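Local structure of putative polysaccharide biosynthesis protein with aminopeptidase-like domain (3K9T) at residues Y115-I126 with W137-D147; G165-Y173 with L223-W234. The protein binds one zinc ion per subunit and is thought to act in the biosynthesis of modified polysaccharides, with no peptidase activity expected despite its aminopeptidase-like domain. All blocks are in the same frame, centred on the assembly; numbering follows the deposited sequence.

Contact 1 (Y115-I126 with W137-D147)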
loop_
_atom_site.group_PDB
_atom_site.type_symbol
_atom_site.label_atom_id
_atom_site.label_comp_id
_atom_site.label_asym_id
_atom_site.label_seq_id
_atom_site.Cartn_x
_atom_site.Cartn_y
_atom_site.Cartn_z
ATOM N N TYR A 115 39.776 -7.618 35.496
ATOM C CA TYR A 115 39.777 -8.584 34.376
ATOM C C TYR A 115 38.695 -9.685 34.485
ATOM O O TYR A 115 38.643 -10.577 33.650
ATOM C CB TYR A 115 41.141 -9.258 34.260
ATOM C CG TYR A 115 42.266 -8.282 34.110
ATOM C CD1 TYR A 115 42.861 -7.699 35.228
ATOM C CD2 TYR A 115 42.740 -7.932 32.840
ATOM C CE1 TYR A 115 43.897 -6.795 35.076
ATOM C CE2 TYR A 115 43.776 -7.053 32.673
ATOM C CZ TYR A 115 44.349 -6.477 33.790
ATOM O OH TYR A 115 45.374 -5.582 33.621
ATOM N N LEU A 116 37.853 -9.616 35.512
ATOM C CA LEU A 116 36.776 -10.578 35.736
ATOM C C LEU A 116 35.478 -9.989 35.193
ATOM O O LEU A 116 35.277 -8.785 35.294
ATOM C CB LEU A 116 36.630 -10.889 37.240
ATOM C CG LEU A 116 37.865 -11.526 37.885
ATOM C CD1 LEU A 116 37.666 -11.849 39.386
ATOM C CD2 LEU A 116 38.280 -12.759 37.086
ATOM N N HIS A 117 34.619 -10.835 34.602
ATOM C CA HIS A 117 33.333 -10.402 34.008
ATOM C C HIS A 117 32.188 -11.314 34.408
ATOM O O HIS A 117 32.284 -12.525 34.254
ATOM C CB HIS A 117 33.454 -10.319 32.480
ATOM C CG HIS A 117 34.606 -9.474 32.043
ATOM N ND1 HIS A 117 35.915 -9.910 32.126
ATOM C CD2 HIS A 117 34.660 -8.194 31.604
ATOM C CE1 HIS A 117 36.723 -8.941 31.736
ATOM N NE2 HIS A 117 35.987 -7.893 31.409
ATOM N N THR A 118 31.112 -10.713 34.912
ATOM C CA THR A 118 29.904 -11.412 35.349
ATOM C C THR A 118 28.651 -10.767 34.732
ATOM O O THR A 118 28.748 -9.805 33.955
ATOM C CB THR A 118 29.762 -11.378 36.894
ATOM O OG1 THR A 118 29.693 -10.026 37.340
ATOM C CG2 THR A 118 30.932 -12.056 37.578
ATOM N N ILE A 119 27.482 -11.331 35.038
ATOM C CA ILE A 119 26.183 -10.770 34.587
ATOM C C ILE A 119 25.344 -10.636 35.864
ATOM O O ILE A 119 24.689 -11.596 36.319
ATOM C CB ILE A 119 25.478 -11.619 33.505
ATOM C CG1 ILE A 119 26.380 -11.791 32.274
ATOM C CG2 ILE A 119 24.174 -10.972 33.079
ATOM C CD1 ILE A 119 26.004 -12.987 31.402
ATOM N N PRO A 120 25.415 -9.446 36.482
ATOM C CA PRO A 120 24.746 -9.190 37.765
ATOM C C PRO A 120 23.257 -9.501 37.755
ATOM O O PRO A 120 22.707 -9.952 38.779
ATOM C CB PRO A 120 24.985 -7.693 37.984
ATOM C CG PRO A 120 26.238 -7.407 37.271
ATOM C CD PRO A 120 26.274 -8.315 36.076
ATOM N N GLY A 121 22.616 -9.251 36.622
ATOM C CA GLY A 121 21.203 -9.507 36.447
ATOM C C GLY A 121 20.809 -10.970 36.290
ATOM O O GLY A 121 19.621 -11.293 36.330
ATOM N N ASN A 122 21.783 -11.853 36.069
ATOM C CA ASN A 122 21.525 -13.295 35.885
ATOM C C ASN A 122 22.673 -13.980 36.554
ATOM O O ASN A 122 23.626 -14.414 35.910
ATOM C CB ASN A 122 21.449 -13.681 34.409
ATOM C CG ASN A 122 20.235 -13.079 33.708
ATOM O OD1 ASN A 122 19.179 -13.708 33.606
ATOM N ND2 ASN A 122 20.378 -11.848 33.239
ATOM N N LYS A 123 22.556 -14.072 37.866
ATOM C CA LYS A 123 23.678 -14.406 38.728
ATOM C C LYS A 123 24.292 -15.781 38.532
ATOM O O LYS A 123 25.290 -16.119 39.150
ATOM C CB LYS A 123 23.274 -14.179 40.195
ATOM C CG LYS A 123 22.924 -12.707 40.515
ATOM C CD LYS A 123 23.147 -12.386 41.985
ATOM C CE LYS A 123 22.112 -13.065 42.845
ATOM N NZ LYS A 123 22.655 -13.467 44.163
ATOM N N ASP A 124 23.702 -16.535 37.625
ATOM C CA ASP A 124 24.099 -17.889 37.303
ATOM C C ASP A 124 24.680 -18.043 35.871
ATOM O O ASP A 124 24.912 -19.161 35.425
ATOM C CB ASP A 124 22.853 -18.756 37.419
ATOM C CG ASP A 124 21.638 -18.210 36.547
ATOM O OD1 ASP A 124 21.455 -16.956 36.355
ATOM O OD2 ASP A 124 20.839 -19.069 36.078
ATOM N N ARG A 125 24.900 -16.945 35.151
ATOM C CA ARG A 125 25.361 -17.043 33.768
ATOM C C ARG A 125 26.794 -16.643 33.606
ATOM O O ARG A 125 27.273 -15.763 34.297
ATOM C CB ARG A 125 24.478 -16.181 32.856
ATOM C CG ARG A 125 23.046 -16.729 32.771
ATOM C CD ARG A 125 22.202 -15.962 31.836
ATOM N NE ARG A 125 20.797 -16.388 31.865
ATOM C CZ ARG A 125 19.823 -15.767 31.200
ATOM N NH1 ARG A 125 20.107 -14.713 30.452
ATOM N NH2 ARG A 125 18.561 -16.194 31.273
ATOM N N ILE A 126 27.492 -17.316 32.694
ATOM C CA ILE A 126 28.857 -16.943 32.349
ATOM C C ILE A 126 28.760 -16.086 31.083
ATOM O O ILE A 126 28.199 -16.495 30.082
ATOM C CB ILE A 126 29.763 -18.164 32.131
ATOM C CG1 ILE A 126 29.731 -19.088 33.360
ATOM C CG2 ILE A 126 31.217 -17.712 31.826
ATOM C CD1 ILE A 126 30.305 -20.520 33.105
ATOM N N TRP A 137 43.008 -9.493 27.880
ATOM C CA TRP A 137 42.723 -10.790 28.480
ATOM C C TRP A 137 41.620 -10.715 29.543
ATOM O O TRP A 137 41.494 -9.739 30.267
ATOM C CB TRP A 137 43.990 -11.472 29.043
ATOM C CG TRP A 137 44.611 -10.837 30.246
ATOM C CD1 TRP A 137 45.546 -9.862 30.244
ATOM C CD2 TRP A 137 44.360 -11.151 31.625
ATOM N NE1 TRP A 137 45.882 -9.526 31.529
ATOM C CE2 TRP A 137 45.176 -10.310 32.398
ATOM C CE3 TRP A 137 43.520 -12.051 32.280
ATOM C CZ2 TRP A 137 45.186 -10.339 33.799
ATOM C CZ3 TRP A 137 43.534 -12.087 33.691
ATOM C CH2 TRP A 137 44.363 -11.233 34.426
ATOM N N GLY A 138 40.813 -11.756 29.643
ATOM C CA GLY A 138 39.753 -11.752 30.630
ATOM C C GLY A 138 39.252 -13.118 31.036
ATOM O O GLY A 138 39.453 -14.103 30.329
ATOM N N PHE A 139 38.628 -13.169 32.204
ATOM C CA PHE A 139 37.942 -14.353 32.657
ATOM C C PHE A 139 36.478 -13.989 32.902
ATOM O O PHE A 139 36.176 -12.907 33.470
ATOM C CB PHE A 139 38.527 -14.893 33.960
ATOM C CG PHE A 139 39.811 -15.641 33.801
ATOM C CD1 PHE A 139 39.809 -17.010 33.546
ATOM C CD2 PHE A 139 41.028 -14.977 33.869
ATOM C CE1 PHE A 139 40.995 -17.712 33.388
ATOM C CE2 PHE A 139 42.225 -15.670 33.718
ATOM C CZ PHE A 139 42.209 -17.037 33.476
ATOM N N SER A 140 35.579 -14.894 32.495
ATOM C CA SER A 140 34.172 -14.770 32.807
ATOM C C SER A 140 33.781 -15.770 33.896
ATOM O O SER A 140 34.325 -16.861 33.961
ATOM C CB SER A 140 33.367 -15.040 31.557
ATOM O OG SER A 140 33.397 -13.931 30.700
ATOM N N LEU A 141 32.837 -15.395 34.756
ATOM C CA LEU A 141 32.305 -16.316 35.787
ATOM C C LEU A 141 30.911 -15.892 36.232
ATOM O O LEU A 141 30.457 -14.778 35.910
ATOM C CB LEU A 141 33.211 -16.394 37.013
ATOM C CG LEU A 141 33.370 -15.156 37.885
ATOM C CD1 LEU A 141 34.009 -15.578 39.186
ATOM C CD2 LEU A 141 34.172 -14.054 37.167
ATOM N N THR A 142 30.216 -16.771 36.961
ATOM C CA THR A 142 28.893 -16.383 37.408
ATOM C C THR A 142 29.069 -15.378 38.521
ATOM O O THR A 142 30.080 -15.402 39.250
ATOM C CB THR A 142 27.981 -17.555 37.876
ATOM O OG1 THR A 142 28.436 -18.103 39.142
ATOM C CG2 THR A 142 27.841 -18.623 36.743
ATOM N N GLN A 143 28.112 -14.463 38.599
ATOM C CA GLN A 143 28.056 -13.529 39.703
ATOM C C GLN A 143 28.035 -14.302 41.016
ATOM O O GLN A 143 28.726 -13.931 41.936
ATOM C CB GLN A 143 26.790 -12.658 39.609
ATOM C CG GLN A 143 26.707 -11.544 40.645
ATOM C CD GLN A 143 27.814 -10.534 40.459
ATOM O OE1 GLN A 143 28.016 -9.980 39.353
ATOM N NE2 GLN A 143 28.558 -10.298 41.533
ATOM N N ASN A 144 27.256 -15.382 41.098
ATOM C CA ASN A 144 27.137 -16.127 42.349
ATOM C C ASN A 144 28.504 -16.651 42.801
ATOM O O ASN A 144 28.826 -16.605 44.007
ATOM C CB ASN A 144 26.108 -17.272 42.259
ATOM C CG ASN A 144 24.657 -16.782 42.228
ATOM O OD1 ASN A 144 24.326 -15.726 42.791
ATOM N ND2 ASN A 144 23.772 -17.562 41.573
ATOM N N LYS A 145 29.303 -17.126 41.841
ATOM C CA LYS A 145 30.645 -17.659 42.134
ATOM C C LYS A 145 31.600 -16.517 42.440
ATOM O O LYS A 145 32.462 -16.644 43.305
ATOM C CB LYS A 145 31.182 -18.530 40.986
ATOM C CG LYS A 145 32.694 -18.802 41.053
ATOM N N PHE A 146 31.457 -15.406 41.726
ATOM C CA PHE A 146 32.209 -14.195 42.038
ATOM C C PHE A 146 31.977 -13.766 43.479
ATOM O O PHE A 146 32.920 -13.514 44.209
ATOM C CB PHE A 146 31.788 -13.051 41.126
ATOM C CG PHE A 146 32.560 -11.798 41.348
ATOM C CD1 PHE A 146 32.165 -10.888 42.319
ATOM C CD2 PHE A 146 33.689 -11.523 40.589
ATOM C CE1 PHE A 146 32.880 -9.724 42.526
ATOM C CE2 PHE A 146 34.414 -10.360 40.795
ATOM C CZ PHE A 146 34.010 -9.459 41.765
ATOM N N ASP A 147 30.713 -13.702 43.890
ATOM C CA ASP A 147 30.339 -13.256 45.237
ATOM C C ASP A 147 30.920 -14.120 46.354
ATOM O O ASP A 147 31.024 -13.663 47.488
ATOM C CB ASP A 147 28.816 -13.239 45.395
ATOM C CG ASP A 147 28.122 -12.220 44.497
ATOM O OD1 ASP A 147 28.765 -11.219 44.084
ATOM O OD2 ASP A 147 26.915 -12.437 44.219
HETATM O O HOH W 1 26.532 -13.834 36.321
#
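Tyr115 lays its ring over the six-membered ring of Trp137 in an offset stack, centroids 4.1 Å apart and planes only 7° from parallel, at the start of a short two-stranded parallel pairing (116-117 with 139-140) in the insert region. The Tyr115 CB adds a CH-pi contact over the same indole face. Beyond the rings, Phe139 N donates to Tyr115 O, His117 N to Phe139 O and Leu141 N to His117 O. Phe139 O is gripped twice: with CG beside its backbone N (chi1 -53°), the His117 imidazole turns its edge to the strand, and ND1 donates to Phe139 O at 3.3 Å from above the carbonyl plane.

On the face bearing Leu116 and Phe139, Leu116 CD1 reaches Phe146 CE2 at 3.8 Å and its CD2 meets Phe139 CB. Just past the strand, Thr118 CG2 packs on Phe146 CB, and Thr118 OG1 donates to Gln143 OE1 at 2.6 Å, the hydroxyl lying 38° out of the carbonyl plane. Residues 119-125 then make two successive type I turns against the first turn of helix 143-147. Thr142 is the N-cap, its OG1 accepting from Lys145 N, and Lys123 O takes the N-H of Asn144. A water accepts from Ile119 N and Gln143 N, bridging turn and helix start.

Trp137 and Phe139 rest on Val156 and Ile158 of strand 153-163, and Arg125 forms a salt bridge with Asp322. The Gln143 amide is held at its other end too: NE2 donates to Asp147 OD1 on its syn side at 2.7 Å.

Contact 2 (G165-Y173 with L223-W234). With IMD (imidazole), chain E.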
loop_
_atom_site.group_PDB
_atom_site.type_symbol
_atom_site.label_atom_id
_atom_site.label_comp_id
_atom_site.label_asym_id
_atom_site.label_seq_id
_atom_site.Cartn_x
_atom_site.Cartn_y
_atom_site.Cartn_z
ATOM N N GLY A 165 49.676 -16.827 11.727
ATOM C CA GLY A 165 49.260 -18.194 11.418
ATOM C C GLY A 165 48.378 -18.144 10.180
ATOM O O GLY A 165 48.751 -17.549 9.136
ATOM N N SER A 166 47.202 -18.750 10.289
ATOM C CA SER A 166 46.223 -18.627 9.239
ATOM C C SER A 166 44.796 -18.810 9.716
ATOM O O SER A 166 44.534 -19.439 10.758
ATOM C CB SER A 166 46.523 -19.627 8.131
ATOM O OG SER A 166 46.528 -20.923 8.662
ATOM N N LEU A 167 43.887 -18.252 8.909
ATOM C CA LEU A 167 42.458 -18.271 9.163
ATOM C C LEU A 167 41.816 -19.380 8.333
ATOM O O LEU A 167 41.954 -19.401 7.105
ATOM C CB LEU A 167 41.831 -16.906 8.805
ATOM C CG LEU A 167 40.308 -16.724 8.941
ATOM C CD1 LEU A 167 39.964 -15.302 9.369
ATOM C CD2 LEU A 167 39.611 -17.085 7.684
ATOM N N THR A 168 41.126 -20.283 9.027
ATOM C CA THR A 168 40.462 -21.424 8.412
ATOM C C THR A 168 39.048 -21.104 7.971
ATOM O O THR A 168 38.290 -20.492 8.743
ATOM C CB THR A 168 40.341 -22.606 9.405
ATOM O OG1 THR A 168 41.615 -22.837 10.027
ATOM C CG2 THR A 168 39.847 -23.885 8.661
ATOM N N TYR A 169 38.715 -21.479 6.736
ATOM C CA TYR A 169 37.304 -21.555 6.333
ATOM C C TYR A 169 37.072 -22.800 5.489
ATOM O O TYR A 169 37.980 -23.261 4.795
ATOM C CB TYR A 169 36.756 -20.286 5.656
ATOM C CG TYR A 169 37.234 -19.984 4.249
ATOM C CD1 TYR A 169 36.620 -20.533 3.162
ATOM C CD2 TYR A 169 38.243 -19.100 4.023
ATOM C CE1 TYR A 169 37.006 -20.231 1.909
ATOM C CE2 TYR A 169 38.644 -18.786 2.749
ATOM C CZ TYR A 169 38.028 -19.349 1.702
ATOM O OH TYR A 169 38.459 -19.058 0.421
ATOM N N GLY A 170 35.866 -23.352 5.589
ATOM C CA GLY A 170 35.478 -24.539 4.827
ATOM C C GLY A 170 34.394 -24.257 3.791
ATOM O O GLY A 170 33.550 -23.390 3.974
ATOM N N GLU A 171 34.379 -25.046 2.731
ATOM C CA GLU A 171 33.472 -24.800 1.624
ATOM C C GLU A 171 33.093 -26.103 0.908
ATOM O O GLU A 171 33.943 -26.972 0.664
ATOM C CB GLU A 171 34.181 -23.851 0.670
ATOM C CG GLU A 171 33.444 -23.416 -0.542
ATOM C CD GLU A 171 34.240 -22.352 -1.331
ATOM O OE1 GLU A 171 35.367 -21.992 -0.923
ATOM O OE2 GLU A 171 33.720 -21.832 -2.333
ATOM N N TYR A 172 31.811 -26.240 0.581
ATOM C CA TYR A 172 31.330 -27.399 -0.164
ATOM C C TYR A 172 30.449 -26.901 -1.304
ATOM O O TYR A 172 29.580 -26.051 -1.091
ATOM C CB TYR A 172 30.553 -28.331 0.744
ATOM C CG TYR A 172 29.941 -29.518 0.041
ATOM C CD1 TYR A 172 30.689 -30.305 -0.836
ATOM C CD2 TYR A 172 28.619 -29.884 0.287
ATOM C CE1 TYR A 172 30.121 -31.383 -1.463
ATOM C CE2 TYR A 172 28.049 -30.974 -0.332
ATOM C CZ TYR A 172 28.801 -31.715 -1.201
ATOM O OH TYR A 172 28.220 -32.791 -1.802
ATOM N N TYR A 173 30.711 -27.399 -2.506
ATOM C CA TYR A 173 29.998 -26.987 -3.721
ATOM C C TYR A 173 29.343 -28.168 -4.422
ATOM O O TYR A 173 29.997 -29.140 -4.686
ATOM C CB TYR A 173 30.973 -26.373 -4.698
ATOM C CG TYR A 173 30.346 -25.897 -5.970
ATOM C CD1 TYR A 173 29.534 -24.770 -5.979
ATOM C CD2 TYR A 173 30.558 -26.567 -7.170
ATOM C CE1 TYR A 173 28.964 -24.326 -7.130
ATOM C CE2 TYR A 173 29.974 -26.120 -8.351
ATOM C CZ TYR A 173 29.189 -25.012 -8.313
ATOM O OH TYR A 173 28.616 -24.558 -9.457
ATOM N N LEU A 223 29.096 -22.321 2.798
ATOM C CA LEU A 223 30.270 -21.675 3.380
ATOM C C LEU A 223 30.239 -21.790 4.893
ATOM O O LEU A 223 29.253 -21.423 5.522
ATOM C CB LEU A 223 30.307 -20.209 2.973
ATOM C CG LEU A 223 31.523 -19.448 3.455
ATOM C CD1 LEU A 223 32.789 -20.000 2.796
ATOM C CD2 LEU A 223 31.317 -17.980 3.148
ATOM N N PHE A 224 31.312 -22.344 5.460
ATOM C CA PHE A 224 31.522 -22.388 6.907
ATOM C C PHE A 224 32.778 -21.536 7.234
ATOM O O PHE A 224 33.907 -21.936 6.965
ATOM C CB PHE A 224 31.748 -23.798 7.389
ATOM C CG PHE A 224 30.647 -24.746 7.104
ATOM C CD1 PHE A 224 30.520 -25.334 5.853
ATOM C CD2 PHE A 224 29.793 -25.150 8.115
ATOM C CE1 PHE A 224 29.517 -26.282 5.612
ATOM C CE2 PHE A 224 28.805 -26.103 7.879
ATOM C CZ PHE A 224 28.668 -26.661 6.628
ATOM N N ALA A 225 32.573 -20.379 7.843
ATOM C CA ALA A 225 33.642 -19.399 8.000
ATOM C C ALA A 225 33.385 -18.580 9.249
ATOM O O ALA A 225 32.217 -18.431 9.654
ATOM C CB ALA A 225 33.676 -18.506 6.803
ATOM N N PRO A 226 34.455 -18.034 9.867
ATOM C CA PRO A 226 34.197 -17.149 11.011
ATOM C C PRO A 226 33.349 -15.973 10.602
ATOM O O PRO A 226 33.517 -15.469 9.481
ATOM C CB PRO A 226 35.607 -16.632 11.388
ATOM C CG PRO A 226 36.476 -16.886 10.190
ATOM C CD PRO A 226 35.895 -18.146 9.586
ATOM N N GLU A 227 32.499 -15.485 11.507
ATOM C CA GLU A 227 31.673 -14.333 11.172
ATOM C C GLU A 227 32.492 -13.090 10.809
ATOM O O GLU A 227 33.573 -12.851 11.332
ATOM C CB GLU A 227 30.672 -13.990 12.278
ATOM C CG GLU A 227 29.547 -13.039 11.778
ATOM C CD GLU A 227 28.512 -12.710 12.836
ATOM O OE1 GLU A 227 28.919 -12.231 13.898
ATOM O OE2 GLU A 227 27.292 -12.894 12.603
ATOM N N THR A 228 31.936 -12.309 9.892
ATOM C CA THR A 228 32.501 -11.065 9.446
ATOM C C THR A 228 33.807 -11.267 8.714
ATOM O O THR A 228 33.817 -11.180 7.509
ATOM C CB THR A 228 32.567 -9.981 10.593
ATOM O OG1 THR A 228 31.235 -9.701 10.972
ATOM C CG2 THR A 228 33.187 -8.651 10.138
ATOM N N ILE A 229 34.890 -11.524 9.439
ATOM C CA ILE A 229 36.215 -11.698 8.817
ATOM C C ILE A 229 36.250 -12.861 7.790
ATOM O O ILE A 229 36.893 -12.755 6.720
ATOM C CB ILE A 229 37.349 -11.816 9.885
ATOM C CG1 ILE A 229 38.717 -11.838 9.203
ATOM C CG2 ILE A 229 37.138 -13.020 10.821
ATOM C CD1 ILE A 229 38.998 -10.588 8.314
ATOM N N GLY A 230 35.525 -13.938 8.095
ATOM C CA GLY A 230 35.442 -15.086 7.185
ATOM C C GLY A 230 34.703 -14.779 5.904
ATOM O O GLY A 230 35.217 -15.019 4.852
ATOM N N SER A 231 33.503 -14.218 5.993
ATOM C CA SER A 231 32.743 -13.836 4.788
ATOM C C SER A 231 33.469 -12.800 3.933
ATOM O O SER A 231 33.462 -12.892 2.697
ATOM C CB SER A 231 31.328 -13.371 5.136
ATOM O OG SER A 231 31.312 -12.237 5.971
ATOM N N ILE A 232 34.117 -11.831 4.580
ATOM C CA ILE A 232 34.924 -10.821 3.848
ATOM C C ILE A 232 36.077 -11.530 3.129
ATOM O O ILE A 232 36.285 -11.324 1.945
ATOM C CB ILE A 232 35.449 -9.693 4.781
ATOM C CG1 ILE A 232 34.270 -8.928 5.406
ATOM C CG2 ILE A 232 36.342 -8.698 3.992
ATOM C CD1 ILE A 232 34.669 -7.923 6.493
ATOM N N THR A 233 36.781 -12.417 3.835
ATOM C CA THR A 233 37.835 -13.210 3.217
ATOM C C THR A 233 37.344 -14.019 2.020
ATOM O O THR A 233 37.998 -14.040 0.964
ATOM C CB THR A 233 38.483 -14.148 4.224
ATOM O OG1 THR A 233 39.027 -13.358 5.292
ATOM C CG2 THR A 233 39.595 -15.009 3.553
ATOM N N TRP A 234 36.192 -14.662 2.171
ATOM C CA TRP A 234 35.670 -15.468 1.100
ATOM C C TRP A 234 35.313 -14.612 -0.102
ATOM O O TRP A 234 35.674 -14.950 -1.230
ATOM C CB TRP A 234 34.468 -16.288 1.543
ATOM C CG TRP A 234 33.997 -17.178 0.460
ATOM C CD1 TRP A 234 34.485 -18.427 0.135
ATOM C CD2 TRP A 234 32.989 -16.883 -0.483
ATOM N NE1 TRP A 234 33.817 -18.928 -0.952
ATOM C CE2 TRP A 234 32.904 -17.995 -1.368
ATOM C CE3 TRP A 234 32.163 -15.776 -0.696
ATOM C CZ2 TRP A 234 32.004 -18.037 -2.430
ATOM C CZ3 TRP A 234 31.259 -15.819 -1.754
ATOM C CH2 TRP A 234 31.189 -16.947 -2.604
HETATM N N1 IMD E . 26.103 -12.628 14.938
HETATM C C2 IMD E . 26.752 -13.580 15.645
HETATM N N3 IMD E . 26.343 -13.516 16.910
HETATM C C4 IMD E . 25.416 -12.543 17.012
HETATM C C5 IMD E . 25.262 -11.980 15.757
#
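With chi1 at 72°, Tyr169 carries its ring between backbone N and carbonyl carbon, and from there it meets Trp234 at about a right angle; Tyr169 CE1 lies 3.6 Å from Trp234 CD1 at the indole edge. Glu171 instead runs fully extended from a chi1 of -179°, which brings its carboxylate to the same indole edge; Trp234 NE1 gives OE2 a weak hydrogen bond of 3.2 Å. OE2 also forms a salt bridge with Arg221, so the indole N-H is a second partner of an already paired carboxylate. The Tyr169 hydroxyl is bonded to Arg237.

Around these groups, Leu223 CD1 touches Tyr169 CD1 while its CD2 covers part of a Trp234 face, and Thr233 CG2 approaches Tyr169 CE2 at 4.0 Å. Farther along, Leu167 CD1 and CD2 close on Pro226 CG, and Leu167 CD1 slides past Ile229 CG1 at 3.7 Å. Thr233 turns its hydroxyl back to Ile229 O, opposite in face to its own N-H, leaving the methyl for the tyrosine.

In the antiparallel backbone pairing, Gly170 N donates to Phe224 O at 2.8 Å, and Phe224 N answers to Gly170 O at 2.9 Å. Strand 52-57 pairs along the other edge, as in Tyr169 with His54. Helix 229-234 crosses strand 166-173 at -76°, covering one sheet face: the layered alpha/beta arrangement of the zinc aminopeptidase-like fold.

The two contacts build different parts of one subunit, contact 1 within the insert and contact 2 in the central sheet of the aminopeptidase-like domain. Their centres are 31 Å apart and their nearest atoms about 17 Å, so they do not touch. Both nevertheless come near the zinc site of His190, Asp196 and His325. In contact 1 the Ile119 side chain lies about 7 Å from that of His325 and about 13 Å from the zinc; in contact 2 the Pro226 side chain is about 8 Å from that of His190 and about 11 Å from the metal. Next to Pro226, Glu227 OE2 holds an imidazole, probably from the crystallisation liquor, through its N1 at 2.6 Å.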